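Local atomic coordinates of DNA damage response protein Rtt109, putative (Neosartorya fumigata, PDB entry 5ZB9), a protein that probably transfers the acetyl group of acetyl-CoA to histone lysines, acting as a histone H3 K56 acetyltransferase. Residues His416-Ala427 and Leu456-Gln464; Pro63-Ile72 and Ala442-Ala450. All coordinates share one frame; numbering follows the deposited sequence.

How the interactions relate
Both interactions pack helix 439-457 against elements tied to the central mixed sheet of the acetyltransferase fold, and their centres lie about 18 Å apart. Interaction 1 uses the C-terminal end of that helix and the chain leaving it, beside strand 417-419 and helix 421-432; it is partly buried and combines apolar packing of Leu456 and Ala457 with two side-chain hydrogen bonds and a CH-pi contact. Interaction 2 uses the middle of the helix against the loop of the hairpin and the start of strand 71-82; most of its touching residues are buried, with a threonine hydroxyl bonded to the backbone inside and a long salt bridge at the surface. The two meet where Trp449 NE1 lies 2.8 Å from Ala427 O, a probable hydrogen bond.

Interaction 1. Residues His416-Ala427 and Leu456-Gln464; sequences HAVLSEEDYKAA and LADQLWVGQ
His416 NE2 donates to Gln464 OE1 at 3.0 Å, with an N-H...O angle of 161°. The acceptor lies in the plane of the imidazole, and the bond meets a lone pair in the carbonyl plane of the amide, although ring and amide planes are 59° apart. The backbone N-H of His27 hydrogen-bonds to ND1, so the ring is held at both nitrogens. Over one face sits Gly463 CA, 3.8 Å from the ring centroid and 10° off the normal, a CH-pi contact. The backbone carbonyl of His416 is held separately: Gln459 NE2 reaches His416 O at 3.1 Å in a nearly straight bond. Just ahead of Gln459, helix 439-457 ends in a Schellman motif, Asp458 at positive phi, and the chain turns back to join strand 22-35, the strand that also pairs with 417-419. Along the strand Ala417 CB meets Ala457 CB at 3.6 Å, and Leu419 CD2 lies 3.8 Å from Leu456 O. The isobutyl group of Leu456 spreads over the first turns of helix 421-432: CD1 sits between Asp423 O, at 3.6 Å, and Ala427 CB, at 3.9 Å, while CD2 rests against the Asp423 carboxylate. That helix is N-capped by Ser420, whose OG accepts from Asp423 N.

Interaction 2. Residues Pro63-Ile72 and Ala442-Ala450; sequences PNENEESEVI and AIASTKAWA
With chi1 near -65°, Thr446 sets OG1 anti to its carbonyl carbon and CG2 anti to its backbone N, turning the hydroxyl to the backbone at Ile72 and the methyl to Glu70. The contact lays helix 439-457 over the start of strand 71-82, which forms an antiparallel hairpin with strand 50-61. Ile72 N donates to Thr446 OG1 at 2.9 Å and 163°. The hydroxyl in turn donates to Ala442 O at 3.0 Å from above the carbonyl plane, while Thr446 N approaches that oxygen from the opposite face. Thr446 CG2 packs against Glu70 CB; the carboxylate of Glu70 instead forms salt bridges with Arg26 and Arg465. Apolar packing flanks the hydroxyl: Val71 CB lies 3.9 Å from Ile443 CG1, Val71 CG2 touches Ala442 CB at 3.8 Å, and Ile72 CD1 is 4.0 Å from Trp449 CE3. Ile72 lies about 8 Å, side chain to side chain, from Ser96, which binds CoA in another structure of this protein; no CoA is bound here. At the exposed end Glu68 OE1 and Lys447 NZ make a long salt bridge of 3.5 Å, their chains crossing at about a right angle. A water accepts from Glu70 N at 2.7 Å and donates to Ile443 O.

Interaction 1. Residues His416-Ala427 and Leu456-Gln464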
loop_
_atom_site.group_PDB
_atom_site.type_symbol
_atom_site.label_atom_id
_atom_site.label_comp_id
_atom_site.label_asym_id
_atom_site.label_seq_id
_atom_site.Cartn_x
_atom_site.Cartn_y
_atom_site.Cartn_z
ATOM N N HIS A 416 -7.345 5.410 16.523
ATOM C CA HIS A 416 -7.518 5.906 17.877
ATOM C C HIS A 416 -7.828 7.397 17.871
ATOM O O HIS A 416 -8.548 7.892 18.733
ATOM C CB HIS A 416 -6.263 5.624 18.697
ATOM C CG HIS A 416 -5.934 4.170 18.798
ATOM N ND1 HIS A 416 -4.842 3.608 18.173
ATOM C CD2 HIS A 416 -6.563 3.156 19.438
ATOM C CE1 HIS A 416 -4.809 2.312 18.429
ATOM N NE2 HIS A 416 -5.841 2.012 19.195
ATOM N N ALA A 417 -7.281 8.107 16.889
ATOM C CA ALA A 417 -7.543 9.528 16.719
ATOM C C ALA A 417 -7.817 9.860 15.262
ATOM O O ALA A 417 -7.022 9.543 14.375
ATOM C CB ALA A 417 -6.374 10.350 17.232
ATOM N N VAL A 418 -8.955 10.489 15.017
ATOM C CA VAL A 418 -9.251 11.025 13.703
ATOM C C VAL A 418 -8.883 12.499 13.684
ATOM O O VAL A 418 -9.509 13.307 14.360
ATOM C CB VAL A 418 -10.726 10.846 13.343
ATOM C CG1 VAL A 418 -11.008 11.448 11.980
ATOM C CG2 VAL A 418 -11.101 9.361 13.386
ATOM N N LEU A 419 -7.847 12.841 12.927
ATOM C CA LEU A 419 -7.370 14.210 12.863
ATOM C C LEU A 419 -7.824 14.902 11.591
ATOM O O LEU A 419 -8.112 14.253 10.583
ATOM C CB LEU A 419 -5.848 14.254 12.944
ATOM C CG LEU A 419 -5.278 13.552 14.163
ATOM C CD1 LEU A 419 -3.752 13.568 14.132
ATOM C CD2 LEU A 419 -5.813 14.212 15.425
ATOM N N SER A 420 -7.894 16.226 11.650
ATOM C CA SER A 420 -8.091 17.024 10.453
ATOM C C SER A 420 -6.906 16.794 9.522
ATOM O O SER A 420 -5.829 16.377 9.965
ATOM C CB SER A 420 -8.219 18.507 10.800
ATOM O OG SER A 420 -6.983 19.025 11.285
ATOM N N GLU A 421 -7.104 17.063 8.238
ATOM C CA GLU A 421 -6.019 16.981 7.274
ATOM C C GLU A 421 -4.784 17.745 7.751
ATOM O O GLU A 421 -3.654 17.257 7.643
ATOM C CB GLU A 421 -6.479 17.515 5.925
ATOM C CG GLU A 421 -5.401 17.534 4.867
ATOM C CD GLU A 421 -5.984 17.535 3.470
ATOM O OE1 GLU A 421 -7.110 17.012 3.307
ATOM O OE2 GLU A 421 -5.325 18.057 2.542
ATOM N N GLU A 422 -5.019 18.930 8.301
ATOM C CA GLU A 422 -3.957 19.788 8.812
ATOM C C GLU A 422 -3.226 19.162 10.004
ATOM O O GLU A 422 -1.992 19.143 10.048
ATOM C CB GLU A 422 -4.541 21.151 9.203
ATOM C CG GLU A 422 -3.542 22.114 9.825
ATOM C CD GLU A 422 -4.203 23.363 10.395
ATOM O OE1 GLU A 422 -3.689 24.476 10.140
ATOM O OE2 GLU A 422 -5.228 23.231 11.104
ATOM N N ASP A 423 -3.985 18.645 10.967
ATOM C CA ASP A 423 -3.394 18.053 12.169
ATOM C C ASP A 423 -2.655 16.747 11.895
ATOM O O ASP A 423 -1.642 16.450 12.544
ATOM C CB ASP A 423 -4.470 17.818 13.226
ATOM C CG ASP A 423 -4.990 19.109 13.817
ATOM O OD1 ASP A 423 -4.325 20.146 13.623
ATOM O OD2 ASP A 423 -6.052 19.087 14.478
ATOM N N TYR A 424 -3.168 15.967 10.948
ATOM C CA TYR A 424 -2.517 14.723 10.555
ATOM C C TYR A 424 -1.130 15.019 9.982
ATOM O O TYR A 424 -0.134 14.415 10.408
ATOM C CB TYR A 424 -3.376 13.954 9.542
ATOM C CG TYR A 424 -2.745 12.671 9.058
ATOM C CD1 TYR A 424 -2.997 11.461 9.700
ATOM C CD2 TYR A 424 -1.889 12.667 7.962
ATOM C CE1 TYR A 424 -2.413 10.282 9.262
ATOM C CE2 TYR A 424 -1.294 11.499 7.522
ATOM C CZ TYR A 424 -1.562 10.308 8.170
ATOM O OH TYR A 424 -0.975 9.148 7.720
ATOM N N LYS A 425 -1.069 15.952 9.030
ATOM C CA LYS A 425 0.207 16.443 8.504
ATOM C C LYS A 425 1.149 16.900 9.614
ATOM O O LYS A 425 2.342 16.609 9.583
ATOM C CB LYS A 425 -0.015 17.597 7.530
ATOM C CG LYS A 425 -0.528 17.195 6.152
ATOM C CD LYS A 425 -0.951 18.433 5.343
ATOM C CE LYS A 425 -0.752 18.242 3.841
ATOM N NZ LYS A 425 0.699 18.194 3.467
ATOM N N ALA A 426 0.613 17.608 10.604
ATOM C CA ALA A 426 1.445 18.095 11.703
ATOM C C ALA A 426 1.954 16.936 12.542
ATOM O O ALA A 426 3.057 16.991 13.078
ATOM C CB ALA A 426 0.674 19.088 12.572
ATOM N N ALA A 427 1.154 15.880 12.649
ATOM C CA ALA A 427 1.555 14.708 13.421
ATOM C C ALA A 427 2.708 13.982 12.739
ATOM O O ALA A 427 3.665 13.575 13.401
ATOM C CB ALA A 427 0.372 13.764 13.626
ATOM N N LEU A 456 -3.036 16.974 19.729
ATOM C CA LEU A 456 -3.783 17.221 18.497
ATOM C C LEU A 456 -5.135 16.517 18.535
ATOM O O LEU A 456 -6.120 17.002 17.979
ATOM C CB LEU A 456 -2.989 16.753 17.280
ATOM C CG LEU A 456 -1.661 17.442 16.980
ATOM C CD1 LEU A 456 -0.832 16.574 16.041
ATOM C CD2 LEU A 456 -1.912 18.807 16.373
ATOM N N ALA A 457 -5.163 15.365 19.198
ATOM C CA ALA A 457 -6.354 14.523 19.270
ATOM C C ALA A 457 -7.346 15.007 20.312
ATOM O O ALA A 457 -8.499 14.561 20.330
ATOM C CB ALA A 457 -5.958 13.092 19.580
ATOM N N ASP A 458 -6.887 15.904 21.181
ATOM C CA ASP A 458 -7.623 16.261 22.386
ATOM C C ASP A 458 -7.977 15.007 23.178
ATOM O O ASP A 458 -9.147 14.768 23.489
ATOM C CB ASP A 458 -8.889 17.058 22.059
ATOM C CG ASP A 458 -8.592 18.496 21.686
ATOM O OD1 ASP A 458 -7.476 18.980 21.990
ATOM O OD2 ASP A 458 -9.482 19.144 21.095
ATOM N N GLN A 459 -6.951 14.208 23.468
ATOM C CA GLN A 459 -7.020 13.119 24.437
ATOM C C GLN A 459 -5.827 13.262 25.380
ATOM O O GLN A 459 -4.891 14.008 25.087
ATOM C CB GLN A 459 -7.015 11.755 23.743
ATOM C CG GLN A 459 -8.201 11.523 22.787
ATOM C CD GLN A 459 -8.010 10.294 21.885
ATOM O OE1 GLN A 459 -7.377 9.311 22.279
ATOM N NE2 GLN A 459 -8.551 10.358 20.669
ATOM N N LEU A 460 -5.863 12.580 26.520
ATOM C CA LEU A 460 -4.748 12.633 27.464
ATOM C C LEU A 460 -3.649 11.676 27.051
ATOM O O LEU A 460 -2.472 11.886 27.335
ATOM C CB LEU A 460 -5.202 12.281 28.881
ATOM C CG LEU A 460 -5.977 13.290 29.725
ATOM C CD1 LEU A 460 -7.402 13.447 29.217
ATOM C CD2 LEU A 460 -5.972 12.832 31.175
ATOM N N TRP A 461 -4.061 10.603 26.395
ATOM C CA TRP A 461 -3.165 9.529 26.014
ATOM C C TRP A 461 -3.831 8.816 24.854
ATOM O O TRP A 461 -5.007 8.472 24.932
ATOM C CB TRP A 461 -2.920 8.599 27.199
ATOM C CG TRP A 461 -1.779 7.641 27.069
ATOM C CD1 TRP A 461 -0.482 7.857 27.432
ATOM C CD2 TRP A 461 -1.843 6.292 26.596
ATOM N NE1 TRP A 461 0.273 6.733 27.191
ATOM C CE2 TRP A 461 -0.541 5.756 26.679
ATOM C CE3 TRP A 461 -2.870 5.489 26.096
ATOM C CZ2 TRP A 461 -0.240 4.456 26.282
ATOM C CZ3 TRP A 461 -2.570 4.195 25.704
ATOM C CH2 TRP A 461 -1.267 3.694 25.798
ATOM N N VAL A 462 -3.093 8.630 23.767
ATOM C CA VAL A 462 -3.634 8.003 22.568
ATOM C C VAL A 462 -3.060 6.601 22.374
ATOM O O VAL A 462 -1.866 6.374 22.571
ATOM C CB VAL A 462 -3.344 8.860 21.318
ATOM C CG1 VAL A 462 -3.714 8.115 20.035
ATOM C CG2 VAL A 462 -4.085 10.189 21.408
ATOM N N GLY A 463 -3.923 5.659 22.006
ATOM C CA GLY A 463 -3.470 4.335 21.627
ATOM C C GLY A 463 -3.907 3.242 22.573
ATOM O O GLY A 463 -4.858 3.402 23.339
ATOM N N GLN A 464 -3.221 2.112 22.503
ATOM C CA GLN A 464 -3.475 1.021 23.428
ATOM C C GLN A 464 -2.303 0.075 23.429
ATOM O O GLN A 464 -1.480 0.076 22.513
ATOM C CB GLN A 464 -4.758 0.266 23.073
ATOM C CG GLN A 464 -4.739 -0.420 21.723
ATOM C CD GLN A 464 -6.096 -0.998 21.351
ATOM O OE1 GLN A 464 -6.881 -0.366 20.652
ATOM N NE2 GLN A 464 -6.374 -2.208 21.820
#

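Interaction 2. Residues Pro63-Ile72 and Ala442-Ala450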
loop_
_atom_site.group_PDB
_atom_site.type_symbol
_atom_site.label_atom_id
_atom_site.label_comp_id
_atom_site.label_asym_id
_atom_site.label_seq_id
_atom_site.Cartn_x
_atom_site.Cartn_y
_atom_site.Cartn_z
ATOM N N PRO A 63 11.086 -0.774 26.793
ATOM C CA PRO A 63 12.302 -1.510 27.177
ATOM C C PRO A 63 12.259 -1.981 28.638
ATOM O O PRO A 63 12.865 -2.996 28.986
ATOM C CB PRO A 63 13.422 -0.487 26.965
ATOM C CG PRO A 63 12.853 0.527 26.031
ATOM C CD PRO A 63 11.389 0.595 26.343
ATOM N N ASN A 64 11.544 -1.240 29.478
ATOM C CA ASN A 64 11.241 -1.688 30.831
ATOM C C ASN A 64 9.768 -1.479 31.145
ATOM O O ASN A 64 9.265 -0.353 31.089
ATOM C CB ASN A 64 12.103 -0.955 31.855
ATOM C CG ASN A 64 13.576 -1.181 31.633
ATOM O OD1 ASN A 64 14.084 -2.284 31.845
ATOM N ND2 ASN A 64 14.278 -0.137 31.204
ATOM N N GLU A 65 9.080 -2.571 31.463
ATOM C CA GLU A 65 7.660 -2.517 31.791
ATOM C C GLU A 65 7.433 -1.723 33.081
ATOM O O GLU A 65 8.352 -1.563 33.890
ATOM C CB GLU A 65 7.087 -3.932 31.920
ATOM C CG GLU A 65 5.602 -4.040 31.600
ATOM C CD GLU A 65 5.124 -5.481 31.496
ATOM O OE1 GLU A 65 5.938 -6.404 31.727
ATOM O OE2 GLU A 65 3.932 -5.692 31.180
ATOM N N ASN A 66 6.209 -1.228 33.256
ATOM C CA ASN A 66 5.865 -0.309 34.346
ATOM C C ASN A 66 6.769 0.928 34.372
ATOM O O ASN A 66 7.119 1.443 35.436
ATOM C CB ASN A 66 5.905 -1.030 35.698
ATOM C CG ASN A 66 4.609 -1.767 36.005
ATOM O OD1 ASN A 66 3.763 -1.951 35.127
ATOM N ND2 ASN A 66 4.448 -2.188 37.256
ATOM N N GLU A 67 7.145 1.387 33.183
ATOM C CA GLU A 67 7.862 2.641 33.008
ATOM C C GLU A 67 7.276 3.360 31.808
ATOM O O GLU A 67 6.922 2.728 30.811
ATOM C CB GLU A 67 9.361 2.413 32.806
ATOM C CG GLU A 67 10.103 1.936 34.042
ATOM C CD GLU A 67 11.591 1.782 33.796
ATOM O OE1 GLU A 67 12.047 2.124 32.680
ATOM O OE2 GLU A 67 12.303 1.316 34.712
ATOM N N GLU A 68 7.186 4.682 31.898
ATOM C CA GLU A 68 6.624 5.492 30.823
ATOM C C GLU A 68 7.443 5.340 29.543
ATOM O O GLU A 68 6.980 5.683 28.452
ATOM C CB GLU A 68 6.566 6.963 31.243
ATOM C CG GLU A 68 5.613 7.821 30.428
ATOM C CD GLU A 68 5.529 9.250 30.948
ATOM O OE1 GLU A 68 6.325 9.610 31.846
ATOM O OE2 GLU A 68 4.664 10.011 30.457
ATOM N N SER A 69 8.656 4.809 29.696
ATOM C CA SER A 69 9.608 4.663 28.600
ATOM C C SER A 69 9.071 3.815 27.446
ATOM O O SER A 69 8.897 2.603 27.573
ATOM C CB SER A 69 10.912 4.057 29.125
ATOM O OG SER A 69 10.682 2.786 29.717
ATOM N N GLU A 70 8.797 4.473 26.327
ATOM C CA GLU A 70 8.477 3.786 25.087
ATOM C C GLU A 70 9.528 4.116 24.040
ATOM O O GLU A 70 10.078 5.219 24.038
ATOM C CB GLU A 70 7.096 4.191 24.568
ATOM C CG GLU A 70 5.920 3.651 25.352
ATOM C CD GLU A 70 4.592 4.082 24.752
ATOM O OE1 GLU A 70 4.513 4.214 23.509
ATOM O OE2 GLU A 70 3.629 4.306 25.524
ATOM N N VAL A 71 9.815 3.176 23.144
ATOM C CA VAL A 71 10.531 3.548 21.928
ATOM C C VAL A 71 9.826 2.986 20.693
ATOM O O VAL A 71 9.499 1.798 20.618
ATOM C CB VAL A 71 12.016 3.100 21.959
ATOM C CG1 VAL A 71 12.155 1.586 22.039
ATOM C CG2 VAL A 71 12.755 3.657 20.758
ATOM N N ILE A 72 9.568 3.866 19.735
ATOM C CA ILE A 72 8.967 3.468 18.473
ATOM C C ILE A 72 9.879 2.505 17.718
ATOM O O ILE A 72 11.067 2.766 17.559
ATOM C CB ILE A 72 8.669 4.696 17.594
ATOM C CG1 ILE A 72 7.488 5.478 18.162
ATOM C CG2 ILE A 72 8.383 4.278 16.163
ATOM C CD1 ILE A 72 7.241 6.781 17.445
ATOM N N ALA A 442 15.929 8.408 20.805
ATOM C CA ALA A 442 14.732 7.810 20.223
ATOM C C ALA A 442 13.623 7.667 21.267
ATOM O O ALA A 442 12.448 7.927 20.987
ATOM C CB ALA A 442 15.060 6.453 19.602
ATOM N N ILE A 443 14.000 7.251 22.470
ATOM C CA ILE A 443 13.052 7.169 23.573
ATOM C C ILE A 443 12.445 8.537 23.867
ATOM O O ILE A 443 11.254 8.649 24.157
ATOM C CB ILE A 443 13.716 6.609 24.838
ATOM C CG1 ILE A 443 13.981 5.113 24.664
ATOM C CG2 ILE A 443 12.840 6.838 26.050
ATOM C CD1 ILE A 443 14.701 4.474 25.831
ATOM N N ALA A 444 13.261 9.579 23.762
ATOM C CA ALA A 444 12.790 10.938 23.989
ATOM C C ALA A 444 11.882 11.393 22.852
ATOM O O ALA A 444 10.868 12.061 23.074
ATOM C CB ALA A 444 13.966 11.888 24.141
ATOM N N SER A 445 12.254 11.034 21.629
ATOM C CA SER A 445 11.466 11.399 20.461
ATOM C C SER A 445 10.087 10.742 20.519
ATOM O O SER A 445 9.083 11.358 20.164
ATOM C CB SER A 445 12.195 10.999 19.181
ATOM O OG SER A 445 13.385 11.746 19.017
ATOM N N THR A 446 10.058 9.496 20.993
ATOM C CA THR A 446 8.822 8.735 21.129
ATOM C C THR A 446 7.846 9.391 22.110
ATOM O O THR A 446 6.688 9.653 21.762
ATOM C CB THR A 446 9.108 7.293 21.586
ATOM O OG1 THR A 446 9.839 6.608 20.565
ATOM C CG2 THR A 446 7.818 6.545 21.845
ATOM N N LYS A 447 8.314 9.654 23.329
ATOM C CA LYS A 447 7.508 10.356 24.323
ATOM C C LYS A 447 6.992 11.688 23.790
ATOM O O LYS A 447 5.843 12.063 24.019
ATOM C CB LYS A 447 8.315 10.587 25.599
ATOM C CG LYS A 447 7.607 11.452 26.628
ATOM C CD LYS A 447 8.356 11.438 27.946
ATOM C CE LYS A 447 7.645 12.258 29.003
ATOM N NZ LYS A 447 8.303 12.113 30.333
ATOM N N ALA A 448 7.846 12.391 23.060
ATOM C CA ALA A 448 7.486 13.691 22.514
ATOM C C ALA A 448 6.381 13.582 21.468
ATOM O O ALA A 448 5.412 14.342 21.503
ATOM C CB ALA A 448 8.717 14.373 21.920
ATOM N N TRP A 449 6.526 12.644 20.532
ATOM C CA TRP A 449 5.521 12.470 19.484
ATOM C C TRP A 449 4.185 11.985 20.067
ATOM O O TRP A 449 3.118 12.401 19.619
ATOM C CB TRP A 449 6.017 11.496 18.409
ATOM C CG TRP A 449 5.029 11.314 17.276
ATOM C CD1 TRP A 449 4.785 12.183 16.249
ATOM C CD2 TRP A 449 4.155 10.199 17.066
ATOM N NE1 TRP A 449 3.811 11.681 15.420
ATOM C CE2 TRP A 449 3.410 10.462 15.898
ATOM C CE3 TRP A 449 3.931 9.002 17.755
ATOM C CZ2 TRP A 449 2.454 9.573 15.402
ATOM C CZ3 TRP A 449 2.976 8.121 17.264
ATOM C CH2 TRP A 449 2.252 8.411 16.100
ATOM N N ALA A 450 4.257 11.111 21.070
ATOM C CA ALA A 450 3.061 10.552 21.690
ATOM C C ALA A 450 2.235 11.649 22.342
ATOM O O ALA A 450 1.003 11.646 22.266
ATOM C CB ALA A 450 3.435 9.485 22.712
HETATM O O HOH W 1 9.182 7.106 26.033
#